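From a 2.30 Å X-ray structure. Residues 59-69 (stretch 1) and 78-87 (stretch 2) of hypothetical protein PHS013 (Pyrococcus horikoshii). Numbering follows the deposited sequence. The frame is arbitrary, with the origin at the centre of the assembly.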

ATOM      1  N   ALA A  59      -0.763  -7.975   3.361  1.00 31.58           N
ATOM      2  CA  ALA A  59       0.594  -7.858   2.860  1.00 31.60           C
ATOM      3  C   ALA A  59       0.606  -8.250   1.397  1.00 32.89           C
ATOM      4  O   ALA A  59      -0.149  -9.126   0.968  1.00 33.83           O
ATOM      5  CB  ALA A  59       1.530  -8.757   3.646  1.00 29.04           C
ATOM      6  N   ARG A  60       1.462  -7.587   0.632  1.00 34.56           N
ATOM      7  CA  ARG A  60       1.585  -7.867  -0.785  1.00 35.98           C
ATOM      8  C   ARG A  60       2.927  -8.568  -1.032  1.00 36.74           C
ATOM      9  O   ARG A  60       3.999  -8.033  -0.718  1.00 33.20           O
ATOM     10  CB  ARG A  60       1.476  -6.557  -1.582  1.00 38.55           C
ATOM     11  CG  ARG A  60       1.354  -6.740  -3.087  1.00 44.28           C
ATOM     12  CD  ARG A  60       1.083  -5.419  -3.797  1.00 47.46           C
ATOM     13  NE  ARG A  60      -0.268  -4.917  -3.546  1.00 51.53           N
ATOM     14  CZ  ARG A  60      -1.384  -5.510  -3.966  1.00 52.49           C
ATOM     15  NH1 ARG A  60      -2.566  -4.973  -3.690  1.00 51.29           N
ATOM     16  NH2 ARG A  60      -1.324  -6.640  -4.665  1.00 53.72           N
ATOM     17  N   LEU A  61       2.864  -9.784  -1.565  1.00 36.80           N
ATOM     18  CA  LEU A  61       4.077 -10.532  -1.845  1.00 39.14           C
ATOM     19  C   LEU A  61       4.389 -10.548  -3.337  1.00 41.12           C
ATOM     20  O   LEU A  61       5.281 -11.262  -3.788  1.00 43.78           O
ATOM     21  CB  LEU A  61       3.955 -11.963  -1.310  1.00 39.68           C
ATOM     22  CG  LEU A  61       4.292 -12.163   0.176  1.00 39.95           C
ATOM     23  CD1 LEU A  61       3.341 -11.365   1.057  1.00 39.12           C
ATOM     24  CD2 LEU A  61       4.216 -13.637   0.511  1.00 38.55           C
ATOM     25  N   GLY A  62       3.657  -9.744  -4.100  1.00 43.50           N
ATOM     26  CA  GLY A  62       3.874  -9.692  -5.536  1.00 43.13           C
ATOM     27  C   GLY A  62       2.671 -10.204  -6.306  1.00 43.63           C
ATOM     28  O   GLY A  62       1.668  -9.500  -6.448  1.00 43.84           O
ATOM     29  N   ASP A  63       2.762 -11.439  -6.790  1.00 43.11           N
ATOM     30  CA  ASP A  63       1.678 -12.042  -7.556  1.00 42.98           C
ATOM     31  C   ASP A  63       0.429 -12.325  -6.731  1.00 43.20           C
ATOM     32  O   ASP A  63      -0.619 -12.680  -7.279  1.00 45.38           O
ATOM     33  CB  ASP A  63       2.150 -13.335  -8.224  1.00 45.10           C
ATOM     34  CG  ASP A  63       3.303 -13.107  -9.185  1.00 44.72           C
ATOM     35  OD1 ASP A  63       3.814 -14.089  -9.761  1.00 45.05           O
ATOM     36  OD2 ASP A  63       3.706 -11.947  -9.366  1.00 45.72           O
ATOM     37  N   TYR A  64       0.530 -12.168  -5.417  1.00 40.48           N
ATOM     38  CA  TYR A  64      -0.615 -12.416  -4.554  1.00 38.32           C
ATOM     39  C   TYR A  64      -0.536 -11.612  -3.264  1.00 36.68           C
ATOM     40  O   TYR A  64       0.475 -10.974  -2.981  1.00 35.70           O
ATOM     41  CB  TYR A  64      -0.730 -13.914  -4.248  1.00 37.39           C
ATOM     42  CG  TYR A  64       0.425 -14.484  -3.459  1.00 37.10           C
ATOM     43  CD1 TYR A  64       0.337 -14.649  -2.074  1.00 36.78           C
ATOM     44  CD2 TYR A  64       1.614 -14.855  -4.095  1.00 36.24           C
ATOM     45  CE1 TYR A  64       1.409 -15.171  -1.337  1.00 35.66           C
ATOM     46  CE2 TYR A  64       2.690 -15.374  -3.369  1.00 36.00           C
ATOM     47  CZ  TYR A  64       2.580 -15.529  -1.992  1.00 36.37           C
ATOM     48  OH  TYR A  64       3.649 -16.025  -1.275  1.00 37.04           O
ATOM     49  N   ARG A  65      -1.620 -11.641  -2.499  1.00 36.34           N
ATOM     50  CA  ARG A  65      -1.700 -10.917  -1.236  1.00 37.51           C
ATOM     51  C   ARG A  65      -2.029 -11.857  -0.079  1.00 36.07           C
ATOM     52  O   ARG A  65      -2.759 -12.840  -0.250  1.00 34.77           O
ATOM     53  CB  ARG A  65      -2.778  -9.836  -1.324  1.00 38.62           C
ATOM     54  CG  ARG A  65      -2.472  -8.717  -2.310  1.00 40.75           C
ATOM     55  CD  ARG A  65      -3.702  -7.857  -2.545  1.00 41.18           C
ATOM     56  NE  ARG A  65      -4.727  -8.596  -3.275  1.00 45.38           N
ATOM     57  CZ  ARG A  65      -6.020  -8.289  -3.272  1.00 47.01           C
ATOM     58  NH1 ARG A  65      -6.876  -9.024  -3.973  1.00 48.65           N
ATOM     59  NH2 ARG A  65      -6.459  -7.261  -2.560  1.00 46.08           N
ATOM     60  N   VAL A  66      -1.483 -11.562   1.097  1.00 31.42           N
ATOM     61  CA  VAL A  66      -1.762 -12.383   2.262  1.00 28.70           C
ATOM     62  C   VAL A  66      -2.373 -11.510   3.347  1.00 28.09           C
ATOM     63  O   VAL A  66      -1.897 -10.399   3.603  1.00 27.61           O
ATOM     64  CB  VAL A  66      -0.476 -13.064   2.819  1.00 28.38           C
ATOM     65  CG1 VAL A  66       0.237 -13.837   1.720  1.00 25.25           C
ATOM     66  CG2 VAL A  66       0.446 -12.029   3.411  1.00 28.76           C
ATOM     67  N   ILE A  67      -3.445 -12.003   3.962  1.00 26.82           N
ATOM     68  CA  ILE A  67      -4.111 -11.290   5.046  1.00 26.41           C
ATOM     69  C   ILE A  67      -3.833 -12.032   6.349  1.00 27.51           C
ATOM     70  O   ILE A  67      -3.973 -13.253   6.423  1.00 28.80           O
ATOM     71  CB  ILE A  67      -5.634 -11.196   4.822  1.00 25.26           C
ATOM     72  CG1 ILE A  67      -5.919 -10.448   3.520  1.00 26.46           C
ATOM     73  CG2 ILE A  67      -6.283 -10.449   5.978  1.00 25.56           C
ATOM     74  CD1 ILE A  67      -7.399 -10.109   3.310  1.00 24.82           C
ATOM     75  N   TYR A  68      -3.438 -11.291   7.376  1.00 29.53           N
ATOM     76  CA  TYR A  68      -3.097 -11.901   8.652  1.00 28.45           C
ATOM     77  C   TYR A  68      -3.490 -11.044   9.836  1.00 29.46           C
ATOM     78  O   TYR A  68      -3.808  -9.866   9.687  1.00 33.78           O
ATOM     79  CB  TYR A  68      -1.590 -12.184   8.703  1.00 27.65           C
ATOM     80  CG  TYR A  68      -0.697 -10.956   8.689  1.00 23.52           C
ATOM     81  CD1 TYR A  68      -0.225 -10.401   9.873  1.00 21.36           C
ATOM     82  CD2 TYR A  68      -0.287 -10.384   7.485  1.00 24.62           C
ATOM     83  CE1 TYR A  68       0.641  -9.308   9.865  1.00 18.62           C
ATOM     84  CE2 TYR A  68       0.577  -9.292   7.464  1.00 22.58           C
ATOM     85  CZ  TYR A  68       1.040  -8.761   8.660  1.00 20.76           C
ATOM     86  OH  TYR A  68       1.909  -7.696   8.647  1.00 19.73           O
ATOM     87  N   SER A  69      -3.474 -11.648  11.017  1.00 27.34           N
ATOM     88  CA  SER A  69      -3.815 -10.930  12.230  1.00 27.80           C
ATOM     89  C   SER A  69      -2.630 -10.886  13.177  1.00 27.43           C
ATOM     90  O   SER A  69      -1.753 -11.747  13.137  1.00 28.33           O
ATOM     91  CB  SER A  69      -4.995 -11.597  12.924  1.00 28.52           C
ATOM     92  OG  SER A  69      -4.717 -12.957  13.188  1.00 27.18           O
ATOM     93  N   LYS A  78      -1.226 -14.639  12.802  1.00 31.02           N
ATOM     94  CA  LYS A  78      -1.885 -15.724  12.101  1.00 30.44           C
ATOM     95  C   LYS A  78      -2.095 -15.342  10.665  1.00 29.47           C
ATOM     96  O   LYS A  78      -2.590 -14.255  10.378  1.00 29.25           O
ATOM     97  CB  LYS A  78      -3.242 -16.043  12.738  1.00 30.08           C
ATOM     98  CG  LYS A  78      -3.182 -16.456  14.200  1.00 33.44           C
ATOM     99  CD  LYS A  78      -4.567 -16.802  14.729  1.00 36.01           C
ATOM    100  CE  LYS A  78      -4.548 -17.014  16.225  1.00 37.23           C
ATOM    101  NZ  LYS A  78      -5.895 -17.397  16.719  1.00 41.34           N
ATOM    102  N   ILE A  79      -1.689 -16.236   9.768  1.00 28.10           N
ATOM    103  CA  ILE A  79      -1.868 -16.022   8.344  1.00 26.76           C
ATOM    104  C   ILE A  79      -3.282 -16.533   8.090  1.00 27.15           C
ATOM    105  O   ILE A  79      -3.529 -17.734   8.125  1.00 26.04           O
ATOM    106  CB  ILE A  79      -0.859 -16.853   7.512  1.00 26.53           C
ATOM    107  CG1 ILE A  79       0.576 -16.561   7.977  1.00 25.46           C
ATOM    108  CG2 ILE A  79      -1.039 -16.561   6.022  1.00 21.60           C
ATOM    109  CD1 ILE A  79       1.024 -15.130   7.803  1.00 25.94           C
ATOM    110  N   LEU A  80      -4.212 -15.614   7.864  1.00 30.30           N
ATOM    111  CA  LEU A  80      -5.602 -15.978   7.633  1.00 33.13           C
ATOM    112  C   LEU A  80      -5.918 -16.509   6.236  1.00 34.61           C
ATOM    113  O   LEU A  80      -6.500 -17.586   6.107  1.00 36.48           O
ATOM    114  CB  LEU A  80      -6.515 -14.794   7.961  1.00 34.26           C
ATOM    115  CG  LEU A  80      -6.635 -14.437   9.450  1.00 36.34           C
ATOM    116  CD1 LEU A  80      -6.814 -15.706  10.282  1.00 36.66           C
ATOM    117  CD2 LEU A  80      -5.399 -13.715   9.902  1.00 36.27           C
ATOM    118  N   LYS A  81      -5.558 -15.767   5.191  1.00 35.03           N
ATOM    119  CA  LYS A  81      -5.839 -16.229   3.834  1.00 36.29           C
ATOM    120  C   LYS A  81      -5.027 -15.534   2.750  1.00 35.71           C
ATOM    121  O   LYS A  81      -4.325 -14.555   3.007  1.00 33.90           O
ATOM    122  CB  LYS A  81      -7.328 -16.069   3.512  1.00 38.59           C
ATOM    123  CG  LYS A  81      -7.765 -14.628   3.336  1.00 40.02           C
ATOM    124  CD  LYS A  81      -9.171 -14.537   2.781  1.00 40.81           C
ATOM    125  CE  LYS A  81      -9.262 -15.123   1.381  1.00 41.67           C
ATOM    126  NZ  LYS A  81     -10.638 -14.940   0.819  1.00 42.07           N
ATOM    127  N   LEU A  82      -5.133 -16.064   1.533  1.00 36.61           N
ATOM    128  CA  LEU A  82      -4.421 -15.527   0.379  1.00 38.36           C
ATOM    129  C   LEU A  82      -5.423 -14.933  -0.588  1.00 40.12           C
ATOM    130  O   LEU A  82      -6.598 -15.298  -0.571  1.00 41.59           O
ATOM    131  CB  LEU A  82      -3.651 -16.633  -0.337  1.00 36.18           C
ATOM    132  CG  LEU A  82      -2.725 -17.500   0.512  1.00 37.67           C
ATOM    133  CD1 LEU A  82      -2.016 -18.507  -0.383  1.00 39.93           C
ATOM    134  CD2 LEU A  82      -1.719 -16.617   1.236  1.00 38.72           C
ATOM    135  N   LYS A  83      -4.948 -14.019  -1.429  1.00 43.14           N
ATOM    136  CA  LYS A  83      -5.781 -13.371  -2.434  1.00 44.24           C
ATOM    137  C   LYS A  83      -4.975 -13.090  -3.707  1.00 45.37           C
ATOM    138  O   LYS A  83      -3.744 -12.978  -3.668  1.00 42.58           O
ATOM    139  CB  LYS A  83      -6.369 -12.068  -1.882  1.00 44.83           C
ATOM    140  CG  LYS A  83      -7.387 -12.274  -0.766  1.00 46.32           C
ATOM    141  CD  LYS A  83      -7.913 -10.940  -0.253  1.00 49.73           C
ATOM    142  CE  LYS A  83      -9.161 -10.469  -0.999  1.00 50.34           C
ATOM    143  NZ  LYS A  83     -10.391 -11.139  -0.496  1.00 52.78           N
ATOM    144  N   PRO A  84      -5.666 -12.982  -4.857  1.00 46.69           N
ATOM    145  CA  PRO A  84      -5.030 -12.716  -6.151  1.00 48.95           C
ATOM    146  C   PRO A  84      -4.247 -11.409  -6.143  1.00 51.73           C
ATOM    147  O   PRO A  84      -4.251 -10.684  -5.154  1.00 51.83           O
ATOM    148  CB  PRO A  84      -6.216 -12.658  -7.114  1.00 46.08           C
ATOM    149  CG  PRO A  84      -7.201 -13.568  -6.490  1.00 46.17           C
ATOM    150  CD  PRO A  84      -7.114 -13.188  -5.031  1.00 46.21           C
ATOM    151  N   ARG A  85      -3.584 -11.123  -7.260  1.00 57.03           N
ATOM    152  CA  ARG A  85      -2.793  -9.907  -7.436  1.00 62.41           C
ATOM    153  C   ARG A  85      -3.638  -8.725  -6.983  1.00 65.41           C
ATOM    154  O   ARG A  85      -3.141  -7.756  -6.388  1.00 65.48           O
ATOM    155  CB  ARG A  85      -2.476  -9.709  -8.920  1.00 64.26           C
ATOM    156  CG  ARG A  85      -1.100  -9.153  -9.221  1.00 67.95           C
ATOM    157  CD  ARG A  85      -0.081 -10.268  -9.213  1.00 72.20           C
ATOM    158  NE  ARG A  85       0.399 -10.631 -10.546  1.00 74.99           N
ATOM    159  CZ  ARG A  85       1.666 -10.517 -10.932  1.00 75.73           C
ATOM    160  NH1 ARG A  85       2.573 -10.049 -10.087  1.00 76.85           N
ATOM    161  NH2 ARG A  85       2.029 -10.873 -12.156  1.00 75.80           N
ATOM    162  N   GLY A  86      -4.929  -8.856  -7.272  1.00 68.76           N
ATOM    163  CA  GLY A  86      -5.921  -7.837  -6.996  1.00 73.54           C
ATOM    164  C   GLY A  86      -6.324  -7.579  -8.424  1.00 77.07           C
ATOM    165  O   GLY A  86      -5.599  -6.899  -9.164  1.00 77.97           O
ATOM    166  N   ARG A  87      -7.454  -8.158  -8.818  1.00 79.87           N
ATOM    167  CA  ARG A  87      -7.944  -8.067 -10.186  1.00 82.82           C
ATOM    168  C   ARG A  87      -7.988  -6.699 -10.848  1.00 84.12           C
ATOM    169  O   ARG A  87      -8.819  -6.476 -11.711  1.00 84.77           O
ATOM    170  CB  ARG A  87      -9.321  -8.729 -10.302  1.00 83.91           C
ATOM    171  CG  ARG A  87      -9.783  -9.426  -9.039  1.00 86.19           C
ATOM    172  CD  ARG A  87     -10.201 -10.876  -9.292  1.00 87.24           C
ATOM    173  NE  ARG A  87     -10.999 -11.411  -8.188  1.00 89.15           N
ATOM    174  CZ  ARG A  87     -11.399 -12.676  -8.079  1.00 89.74           C
ATOM    175  NH1 ARG A  87     -11.083 -13.572  -9.008  1.00 88.89           N
ATOM    176  NH2 ARG A  87     -12.129 -13.044  -7.032  1.00 90.32           N
TER

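The two stretches pair as antiparallel strands, with residues 65-69 running against 78-83. The strand directions are 143° apart. Together the stretches bury 907 Å² of surface. Stretch 1 also folds back on itself: Ala-59 and Val-66 exchange two backbone hydrogen bonds, and the N of Leu-61 bonds to the O of Tyr-64. This hairpin brings Arg-60 and Arg-65 to the same end of stretch 2.

Ala-59 makes no contact with stretch 2. Arg-60 reaches it with the tip of its side chain. Its NH2 donates a hydrogen bond to the backbone O of Arg-85 at 2.7 Å. The carbonyl lies at the edge of the guanidinium, near its plane, where the N-H bonds point. Leu-61 is out of reach.

Gly-62 sits in the turn with phi 115° and psi -102°. A CB at these angles would jam against the preceding carbonyl O, so the backbone calls for glycine. Asp-63 follows and forms a salt bridge with Arg-85. The modelled distance from Asp-63 OD2 to Arg-85 NH1 is 2.3 Å, which is too short to be taken literally. Arg-85 is poorly ordered, so the opposite charges support the pairing better than the exact positions do.

The CA-to-CB bond of Tyr-64 points sideways. CE1 of its ring lies 4.3 Å from CD2 of Leu-82, a loose apolar contact.

Arg-65 bonds through both backbone and side chain. Its N donates to the O of Lys-83 at 2.8 Å, and the N of Lys-83 donates back to the O of Arg-65, also at 2.8 Å. Its NE donates to the O of Pro-84 at 2.8 Å. A weak bond from Arg-65 NH1 reaches the same Pro-84 O at 3.3 Å. The flat guanidinium lies between Lys-83 CB over one face and Gly-86 CA over the opposite face. Gly-86 lets the chain pass close here, since a CB would come tight against the CZ of Arg-65.

Val-66 faces Leu-82 in a non-hydrogen-bonded pair. Their side chains meet at 3.4 Å, from Val-66 CG1 to Leu-82 CD2. The CA of Val-66 also makes a CA-H...O contact with the O of Lys-81 at 3.4 Å.

Ile-67 pairs with Lys-81. Its N donates to the O of Lys-81 at 2.9 Å. Its O accepts from two amides: the N of Lys-81 at 3.2 Å and the N of Leu-80 at 2.8 Å. This shared carbonyl marks a beta bulge, where the register shifts by one residue. On the same side of the sheet, Ile-67 CD1 packs 3.7 Å from the aliphatic CD of Lys-83.

Past the bulge, Tyr-68 pairs with Ile-79. Its CB lies 4.0 Å from CD1 of Ile-79, an apolar contact. The last pair within the two stretches is Ser-69 with Lys-78. The N of Ser-69 donates to the O of Lys-78 at 2.8 Å, and the N of Lys-78 donates to the O of Ser-69 at 3.0 Å.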